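Local coordinates for protein citrate lyase (Yersinia pestis, PDB 3QLL) that probably acts as a magnesium-dependent lyase related to the citrate lyase beta subunit, although its own reaction has not been firmly established, at residues S128-Y132 / D157-I161; L144-D148 / A179-L183; L170-E174 / R212-A216; P228-V232 / I256-Q260. All coordinates share one frame; numbering follows the deposited sequence.

Contact 1 (S128-Y132 / D157-I161)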
# COMPACT_ATOMS: atom_id res chain seq x y z
N SER A 128 25.51 -26.92 18.05
CA SER A 128 24.72 -26.10 18.96
C SER A 128 23.95 -25.01 18.21
O SER A 128 24.51 -24.26 17.42
CB SER A 128 25.59 -25.49 20.05
OG SER A 128 26.24 -26.51 20.80
N LEU A 129 22.66 -24.88 18.53
CA LEU A 129 21.78 -24.01 17.78
C LEU A 129 20.98 -23.10 18.71
O LEU A 129 20.50 -23.54 19.76
CB LEU A 129 20.84 -24.81 16.89
CG LEU A 129 21.53 -25.65 15.81
CD1 LEU A 129 20.56 -26.67 15.22
CD2 LEU A 129 22.13 -24.78 14.71
N PRO A 130 20.77 -21.84 18.28
CA PRO A 130 19.99 -20.90 19.08
C PRO A 130 18.52 -21.24 19.00
O PRO A 130 18.13 -22.01 18.13
CB PRO A 130 20.24 -19.56 18.38
CG PRO A 130 20.40 -19.97 16.92
CD PRO A 130 21.16 -21.29 16.97
N ASP A 131 17.72 -20.67 19.89
CA ASP A 131 16.29 -20.85 19.81
C ASP A 131 15.71 -20.19 18.56
O ASP A 131 14.72 -20.65 18.01
CB ASP A 131 15.61 -20.28 21.05
CG ASP A 131 16.23 -20.79 22.32
OD1 ASP A 131 16.17 -22.02 22.53
OD2 ASP A 131 16.82 -19.98 23.07
N TYR A 132 16.30 -19.07 18.15
CA TYR A 132 15.87 -18.31 16.99
C TYR A 132 17.05 -18.06 16.10
O TYR A 132 18.07 -17.54 16.54
CB TYR A 132 15.25 -16.98 17.40
CG TYR A 132 13.97 -17.11 18.16
CD1 TYR A 132 12.79 -17.52 17.53
CD2 TYR A 132 13.94 -16.87 19.53
CE1 TYR A 132 11.62 -17.64 18.25
CE2 TYR A 132 12.78 -16.99 20.26
CZ TYR A 132 11.62 -17.38 19.62
OH TYR A 132 10.47 -17.49 20.36
N ASP A 157 14.38 -28.12 16.75
CA ASP A 157 13.58 -27.28 17.64
C ASP A 157 13.87 -25.80 17.42
O ASP A 157 13.36 -24.94 18.14
CB ASP A 157 13.84 -27.66 19.11
CG ASP A 157 12.98 -28.83 19.55
OD1 ASP A 157 12.01 -29.16 18.85
OD2 ASP A 157 13.28 -29.44 20.61
N THR A 158 14.71 -25.50 16.43
CA THR A 158 15.12 -24.12 16.18
C THR A 158 14.14 -23.42 15.24
O THR A 158 13.86 -23.89 14.14
CB THR A 158 16.50 -24.06 15.56
OG1 THR A 158 17.49 -24.49 16.51
CG2 THR A 158 16.79 -22.64 15.10
N ARG A 159 13.65 -22.26 15.66
CA ARG A 159 12.70 -21.52 14.88
C ARG A 159 13.37 -20.37 14.15
O ARG A 159 14.47 -19.95 14.54
CB ARG A 159 11.54 -21.04 15.75
CG ARG A 159 10.67 -22.18 16.24
CD ARG A 159 9.46 -21.65 16.99
NE ARG A 159 8.49 -21.02 16.09
CZ ARG A 159 7.52 -21.67 15.46
NH1 ARG A 159 7.43 -22.99 15.61
NH2 ARG A 159 6.66 -21.02 14.67
N LEU A 160 12.72 -19.89 13.08
CA LEU A 160 13.30 -18.87 12.23
C LEU A 160 12.67 -17.52 12.41
O LEU A 160 11.50 -17.40 12.73
CB LEU A 160 13.20 -19.28 10.75
CG LEU A 160 13.75 -20.65 10.40
CD1 LEU A 160 13.65 -20.91 8.90
CD2 LEU A 160 15.19 -20.71 10.89
N ILE A 161 13.48 -16.48 12.23
CA ILE A 161 12.98 -15.13 12.11
C ILE A 161 13.58 -14.51 10.84
O ILE A 161 14.81 -14.46 10.69
CB ILE A 161 13.41 -14.24 13.32
CG1 ILE A 161 12.91 -14.84 14.64
CG2 ILE A 161 12.90 -12.82 13.15
CD1 ILE A 161 11.42 -14.82 14.81

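Contact 2 (L144-D148 / A179-L183)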
# COMPACT_ATOMS: atom_id res chain seq x y z
N LEU A 144 13.96 -18.95 3.51
CA LEU A 144 13.56 -19.56 4.76
C LEU A 144 13.52 -21.09 4.63
O LEU A 144 13.85 -21.81 5.57
CB LEU A 144 12.22 -19.00 5.23
CG LEU A 144 12.24 -17.52 5.54
CD1 LEU A 144 10.88 -17.11 6.07
CD2 LEU A 144 13.35 -17.25 6.57
N GLN A 145 13.11 -21.59 3.48
CA GLN A 145 12.99 -23.05 3.35
C GLN A 145 14.34 -23.76 3.34
O GLN A 145 14.48 -24.83 3.93
CB GLN A 145 12.19 -23.43 2.10
CG GLN A 145 10.78 -22.95 2.28
CD GLN A 145 9.98 -22.77 0.98
OE1 GLN A 145 10.52 -22.78 -0.13
NE2 GLN A 145 8.68 -22.56 1.13
N ILE A 146 15.32 -23.10 2.74
CA ILE A 146 16.70 -23.55 2.74
C ILE A 146 17.25 -23.68 4.16
O ILE A 146 17.83 -24.71 4.49
CB ILE A 146 17.58 -22.60 1.93
CG1 ILE A 146 17.21 -22.66 0.46
CG2 ILE A 146 19.03 -22.97 2.12
CD1 ILE A 146 17.98 -21.68 -0.41
N LEU A 147 17.09 -22.64 4.96
CA LEU A 147 17.48 -22.66 6.36
C LEU A 147 16.77 -23.76 7.15
O LEU A 147 17.41 -24.48 7.95
CB LEU A 147 17.22 -21.33 7.01
CG LEU A 147 18.42 -20.40 7.02
CD1 LEU A 147 18.06 -19.21 7.91
CD2 LEU A 147 19.70 -21.09 7.49
N ASP A 148 15.45 -23.84 6.93
CA ASP A 148 14.61 -24.87 7.51
C ASP A 148 15.19 -26.28 7.24
O ASP A 148 15.48 -27.01 8.20
CB ASP A 148 13.17 -24.74 6.97
CG ASP A 148 12.18 -25.74 7.59
OD1 ASP A 148 12.57 -26.44 8.54
OD2 ASP A 148 11.00 -25.83 7.16
N ALA A 179 6.08 -19.16 4.25
CA ALA A 179 7.11 -20.07 3.70
C ALA A 179 7.26 -21.43 4.40
O ALA A 179 7.61 -22.41 3.77
CB ALA A 179 8.48 -19.36 3.66
N THR A 180 7.26 -21.41 5.72
CA THR A 180 7.39 -22.62 6.54
C THR A 180 6.81 -22.40 7.94
O THR A 180 6.91 -21.30 8.46
CB THR A 180 8.89 -23.06 6.61
OG1 THR A 180 9.03 -24.07 7.61
CG2 THR A 180 9.75 -21.92 7.03
N PRO A 181 6.28 -23.46 8.57
CA PRO A 181 5.75 -23.46 9.95
C PRO A 181 6.83 -23.06 10.94
O PRO A 181 6.54 -22.66 12.06
CB PRO A 181 5.35 -24.91 10.19
CG PRO A 181 5.08 -25.45 8.83
CD PRO A 181 5.93 -24.69 7.84
N LYS A 182 8.08 -23.35 10.60
CA LYS A 182 9.17 -22.97 11.48
C LYS A 182 9.41 -21.46 11.62
O LYS A 182 10.04 -21.03 12.58
CB LYS A 182 10.45 -23.68 11.06
CG LYS A 182 10.46 -25.04 11.71
CD LYS A 182 11.49 -25.98 11.15
CE LYS A 182 12.88 -25.58 11.56
NZ LYS A 182 13.81 -26.75 11.53
N LEU A 183 8.89 -20.67 10.68
CA LEU A 183 8.95 -19.21 10.77
C LEU A 183 8.12 -18.74 11.96
O LEU A 183 6.97 -19.14 12.10
CB LEU A 183 8.43 -18.57 9.49
CG LEU A 183 8.43 -17.04 9.47
CD1 LEU A 183 9.86 -16.60 9.60
CD2 LEU A 183 7.82 -16.53 8.18

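Contact 3 (L170-E174 / R212-A216)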
# COMPACT_ATOMS: atom_id res chain seq x y z
N LEU A 170 10.05 -7.04 0.45
CA LEU A 170 8.72 -6.51 0.66
C LEU A 170 7.71 -7.01 -0.40
O LEU A 170 6.59 -7.38 -0.07
CB LEU A 170 8.76 -4.99 0.65
CG LEU A 170 7.41 -4.35 0.98
CD1 LEU A 170 6.95 -4.72 2.37
CD2 LEU A 170 7.56 -2.85 0.83
N ASN A 171 8.12 -7.02 -1.67
CA ASN A 171 7.23 -7.47 -2.76
C ASN A 171 6.89 -8.97 -2.65
O ASN A 171 5.92 -9.43 -3.22
CB ASN A 171 7.79 -7.12 -4.15
CG ASN A 171 7.64 -5.65 -4.46
OD1 ASN A 171 6.80 -4.97 -3.87
ND2 ASN A 171 8.44 -5.14 -5.36
N ALA A 172 7.73 -9.73 -1.95
CA ALA A 172 7.47 -11.14 -1.77
C ALA A 172 7.01 -11.44 -0.34
O ALA A 172 7.05 -12.60 0.06
CB ALA A 172 8.71 -11.96 -2.12
N VAL A 173 6.60 -10.42 0.42
CA VAL A 173 6.39 -10.62 1.86
C VAL A 173 5.27 -11.63 2.16
O VAL A 173 5.37 -12.39 3.12
CB VAL A 173 6.20 -9.29 2.66
CG1 VAL A 173 4.80 -8.67 2.45
CG2 VAL A 173 6.45 -9.52 4.15
N GLU A 174 4.25 -11.66 1.32
CA GLU A 174 3.17 -12.62 1.50
C GLU A 174 3.70 -14.05 1.37
O GLU A 174 3.39 -14.90 2.19
CB GLU A 174 2.01 -12.35 0.51
CG GLU A 174 1.35 -10.96 0.76
CD GLU A 174 2.22 -9.78 0.29
OE1 GLU A 174 3.10 -9.99 -0.56
OE2 GLU A 174 2.01 -8.63 0.78
N ARG A 212 2.08 -3.46 5.11
CA ARG A 212 2.15 -4.68 4.31
C ARG A 212 2.86 -5.80 5.08
O ARG A 212 2.47 -6.96 4.98
CB ARG A 212 2.84 -4.42 2.97
CG ARG A 212 2.53 -5.48 1.96
CD ARG A 212 3.08 -5.18 0.58
NE ARG A 212 3.09 -6.38 -0.26
CZ ARG A 212 3.72 -6.43 -1.41
NH1 ARG A 212 4.35 -5.34 -1.82
NH2 ARG A 212 3.70 -7.54 -2.14
N LEU A 213 3.88 -5.45 5.85
CA LEU A 213 4.55 -6.48 6.63
C LEU A 213 3.63 -7.05 7.72
O LEU A 213 3.45 -8.28 7.81
CB LEU A 213 5.83 -5.95 7.25
CG LEU A 213 6.49 -6.90 8.26
CD1 LEU A 213 6.91 -8.18 7.56
CD2 LEU A 213 7.68 -6.27 8.93
N VAL A 214 2.98 -6.16 8.48
CA VAL A 214 2.09 -6.58 9.57
C VAL A 214 0.95 -7.46 9.02
O VAL A 214 0.67 -8.53 9.56
CB VAL A 214 1.51 -5.34 10.32
CG1 VAL A 214 0.42 -5.75 11.30
CG2 VAL A 214 2.61 -4.64 11.05
N SER A 215 0.34 -7.04 7.92
CA SER A 215 -0.72 -7.83 7.29
C SER A 215 -0.31 -9.28 6.94
O SER A 215 -1.04 -10.21 7.19
CB SER A 215 -1.22 -7.11 6.03
OG SER A 215 -2.09 -7.95 5.31
N ALA A 216 0.88 -9.45 6.39
CA ALA A 216 1.42 -10.74 6.00
C ALA A 216 1.66 -11.62 7.22
O ALA A 216 1.31 -12.82 7.24
CB ALA A 216 2.72 -10.55 5.18

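Contact 4 (P228-V232 / I256-Q260)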
# COMPACT_ATOMS: atom_id res chain seq x y z
N PRO A 228 14.53 -1.40 14.96
CA PRO A 228 15.12 -0.62 16.06
C PRO A 228 15.06 0.87 15.77
O PRO A 228 15.21 1.28 14.61
CB PRO A 228 16.58 -1.10 16.10
CG PRO A 228 16.85 -1.68 14.75
CD PRO A 228 15.53 -2.20 14.22
N PHE A 229 14.92 1.69 16.81
CA PHE A 229 14.97 3.12 16.65
C PHE A 229 16.41 3.51 16.83
O PHE A 229 17.03 3.13 17.83
CB PHE A 229 14.07 3.81 17.68
CG PHE A 229 13.95 5.31 17.50
CD1 PHE A 229 13.19 5.85 16.48
CD2 PHE A 229 14.55 6.17 18.42
CE1 PHE A 229 13.08 7.25 16.33
CE2 PHE A 229 14.44 7.56 18.28
CZ PHE A 229 13.70 8.10 17.24
N PHE A 230 16.93 4.29 15.90
CA PHE A 230 18.36 4.64 15.83
C PHE A 230 18.85 5.54 16.98
O PHE A 230 19.87 5.24 17.60
CB PHE A 230 18.69 5.28 14.47
CG PHE A 230 18.12 6.68 14.28
CD1 PHE A 230 16.74 6.89 14.33
CD2 PHE A 230 18.95 7.78 14.06
CE1 PHE A 230 16.20 8.17 14.17
CE2 PHE A 230 18.41 9.06 13.89
CZ PHE A 230 17.04 9.25 13.94
N ASP A 231 18.19 6.68 17.21
CA ASP A 231 18.66 7.65 18.20
C ASP A 231 18.43 7.17 19.65
O ASP A 231 17.32 7.23 20.18
CB ASP A 231 17.98 9.00 17.95
CG ASP A 231 18.81 10.17 18.42
OD1 ASP A 231 19.64 10.00 19.33
OD2 ASP A 231 18.65 11.27 17.84
N VAL A 232 19.51 6.80 20.31
CA VAL A 232 19.47 6.39 21.71
C VAL A 232 19.14 7.54 22.65
O VAL A 232 18.57 7.33 23.72
CB VAL A 232 20.82 5.80 22.14
CG1 VAL A 232 20.63 4.86 23.32
CG2 VAL A 232 21.51 5.09 20.96
N ILE A 256 18.79 -1.56 19.81
CA ILE A 256 20.20 -1.64 19.50
C ILE A 256 20.99 -1.13 20.69
O ILE A 256 22.21 -1.03 20.63
CB ILE A 256 20.57 -0.84 18.21
CG1 ILE A 256 19.63 0.35 18.01
CG2 ILE A 256 20.50 -1.74 16.99
CD1 ILE A 256 19.95 1.54 18.86
N HIS A 257 20.28 -0.86 21.79
CA HIS A 257 20.91 -0.41 23.04
C HIS A 257 20.00 -0.71 24.24
O HIS A 257 18.79 -0.48 24.17
CB HIS A 257 21.20 1.09 22.97
CG HIS A 257 22.07 1.59 24.08
ND1 HIS A 257 21.69 1.55 25.40
CD2 HIS A 257 23.31 2.14 24.07
CE1 HIS A 257 22.65 2.05 26.16
NE2 HIS A 257 23.65 2.42 25.37
N PRO A 258 20.56 -1.28 25.32
CA PRO A 258 19.79 -1.71 26.50
C PRO A 258 18.96 -0.59 27.17
O PRO A 258 18.00 -0.89 27.87
CB PRO A 258 20.88 -2.20 27.46
CG PRO A 258 22.04 -2.58 26.60
CD PRO A 258 22.00 -1.60 25.45
N ALA A 259 19.33 0.67 26.96
CA ALA A 259 18.55 1.80 27.49
C ALA A 259 17.13 1.87 26.90
O ALA A 259 16.21 2.47 27.48
CB ALA A 259 19.28 3.10 27.25
N GLN A 260 16.97 1.30 25.71
CA GLN A 260 15.69 1.36 25.03
C GLN A 260 14.74 0.30 25.57
O GLN A 260 13.52 0.46 25.46
CB GLN A 260 15.87 1.19 23.52
CG GLN A 260 16.64 2.28 22.82
CD GLN A 260 16.86 1.98 21.34
OE1 GLN A 260 16.95 0.81 20.93
NE2 GLN A 260 16.95 3.03 20.53
O HOH W 1 14.68 0.29 19.42

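Contact 1 (S128-Y132 / D157-I161)
T158 and P130 share the first polar link here: the T158 hydroxyl donates from OG1 to P130 O over 3.0 Å, arriving almost end-on to the carbonyl (C=O...donor angle 164°). With its OG1 anti to the carbonyl carbon (chi1 -68°), T158 sets the hydroxyl beside its own backbone N, while CG2 lies 3.4 Å from P130 O. One step further along both chains, R159 N donates to D131 O at 3.0 Å with a fairly straight N-H (162°). A CA-H...O contact of 3.3 Å from Y132 CA to R159 O follows, and the parallel bridge of Y132 with R159 begins. The D131 carboxylate pairs outside the contact, OD2 accepting a hydrogen bond from L104 N in strand 104-107. Packing flanks the bonds at both ends. L129 puts CB 3.4 Å from T158 OG1, the two side chains crossing at about a right angle. The Y132 ring offers CD1 to I161 CG1 at 3.9 Å, with R159 CB close to the same carbon, and Y132 OH reaches T42 OG1. The pairing illustrates how neighbouring strands of a closed, eight-stranded beta/alpha barrel meet: the loop entering strand 132-135 comes alongside strand 159-164, and parallel pairing starts at Y132 and R159.

Contact 2 (L144-D148 / A179-L183)
A179 meets helix 141-150 in two ways. Its methyl rests against L144, CB to CB at 4.1 Å, and its carbonyl oxygen accepts a bond from Q145 NE2 at 2.9 Å. That bond is nearly straight (174°), lies in the plane of the Q145 amide and uses a lone pair in the carbonyl plane of A179, so both flat groups are well oriented for it. Extended beyond CG, the glutamine chain carries its amide across to the loop. T180 follows with a hydroxyl that is engaged twice: OG1 donates to D148 OD2 at 2.7 Å and accepts from K182 N at 3.2 Å. The first partner is approached from above the carboxylate plane, 52° out of it; the second closes an ST turn, within a type I beta turn from T180 to L183. D148 has CG anti to its own backbone N (chi1 -176°), which swings the carboxylate toward the loop. At K182 the chain bends at chi3 and brings the ammonium group near the same carboxylate, a probable salt bridge whose details are doubtful because D148 OD1 is modelled too close to the lysine chain. L183 finishes the segment with its branch end, where CD1 packs at 3.7 Å on L144 CD1. In a beta/alpha barrel successive outer helices lie side by side, and here the helix following strand 132-135 holds the loop that leads from helix 173-177 into strand 183-188.

Contact 3 (L170-E174 / R212-A216)
R212 reaches from helix 203-220 into the break between helices 167-171 and 173-177, a knob-into-hole contact among L170, N171, V173 and E174 on the outer helical layer of the beta/alpha barrel. Charge pairing dominates. The guanidinium grips E174 side-on: NE donates to the syn lone pair of OE2 at 2.7 Å, almost straight (169°), and NH2 donates to OE1 at 3.0 Å. Carboxylate and guanidinium are nearly coplanar, 20° apart. Extension from CG to NE, begun with CG anti to the backbone N (chi1 -161°), carries the group this far, while a bend at chi2 of E174 presents its carboxylate. A further hydrogen bond runs from NH1 to N171 OD1, on a lone pair in the carbonyl plane. Together these three bonds should restrict rotation of the guanidinium. Apolar packing lies deeper, toward the barrel: V173 CG2 touches L213 CD1 at 3.7 Å, the side chains crossing at about a right angle, and V173 CG1 meets A216 CB. Both V173 and L213 also rest on I164 of strand 159-164, and N171 packs on M219 of the third subunit. Over one guanidinium face sits L170 O, 3.3 Å from R212 CZ.

Contact 4 (P228-V232 / I256-Q260)
The segments that open with P228 and I256 run past each other without beta pairing, P228 CA lying 6.2 Å from I256 CA at this end; at the other, V232 CA and H257 CA stand 7.1 Å apart. Residues 258-260 take helical backbone angles, and Q260 N bonds back to H257 O. This turn brings the Q260 side chain, extended beyond CG, to the 228-232 backbone. There NE2 donates to F229 O at 2.7 Å, with the acceptor close to the amide plane and the donor tilted 28° from the carbonyl plane. OE1 accepts from I256 N at 3.2 Å and from a water, which in turn accepts from F229 N. One amide thus serves both polar groups of the F229 backbone, one directly and one through water. Around it I256 packs CG1 on P228 CB at 3.9 Å and sets CD1 beside F229 O. V232 lies over one face of the H257 imidazole in a CH-pi contact: CG1 is 3.9 Å from the ring centroid, displaced toward the rim. A259 N donates to ND1 in the ring plane, which helps to set the ring's rotation. These loops follow strands 224-226 and 252-255, so they belong to the C-terminal, catalytic rim of the beta/alpha barrel, near the predicted substrate residue R107 and the predicted magnesium ligand E165.

From the N terminus, contact 1 closes first, a loop running from the lead-in to strand 132-135 through helix 141-150 to strand 159-164. Contact 2 opens inside that loop and ends beyond it, so the two cross; they also touch, through a probable hydrogen bond of L160 N with K182 O. Contact 3 crosses contact 2 in turn, opening at 170-174 before 179-183 is reached and closing on helix 203-220, but it follows contact 1 in series. Contact 4 comes last, joining the loops after the final two barrel strands, across the chain's centre from contacts 1 and 2. Together they tie strand to strand, helix to loop, helix to helix and loop to loop.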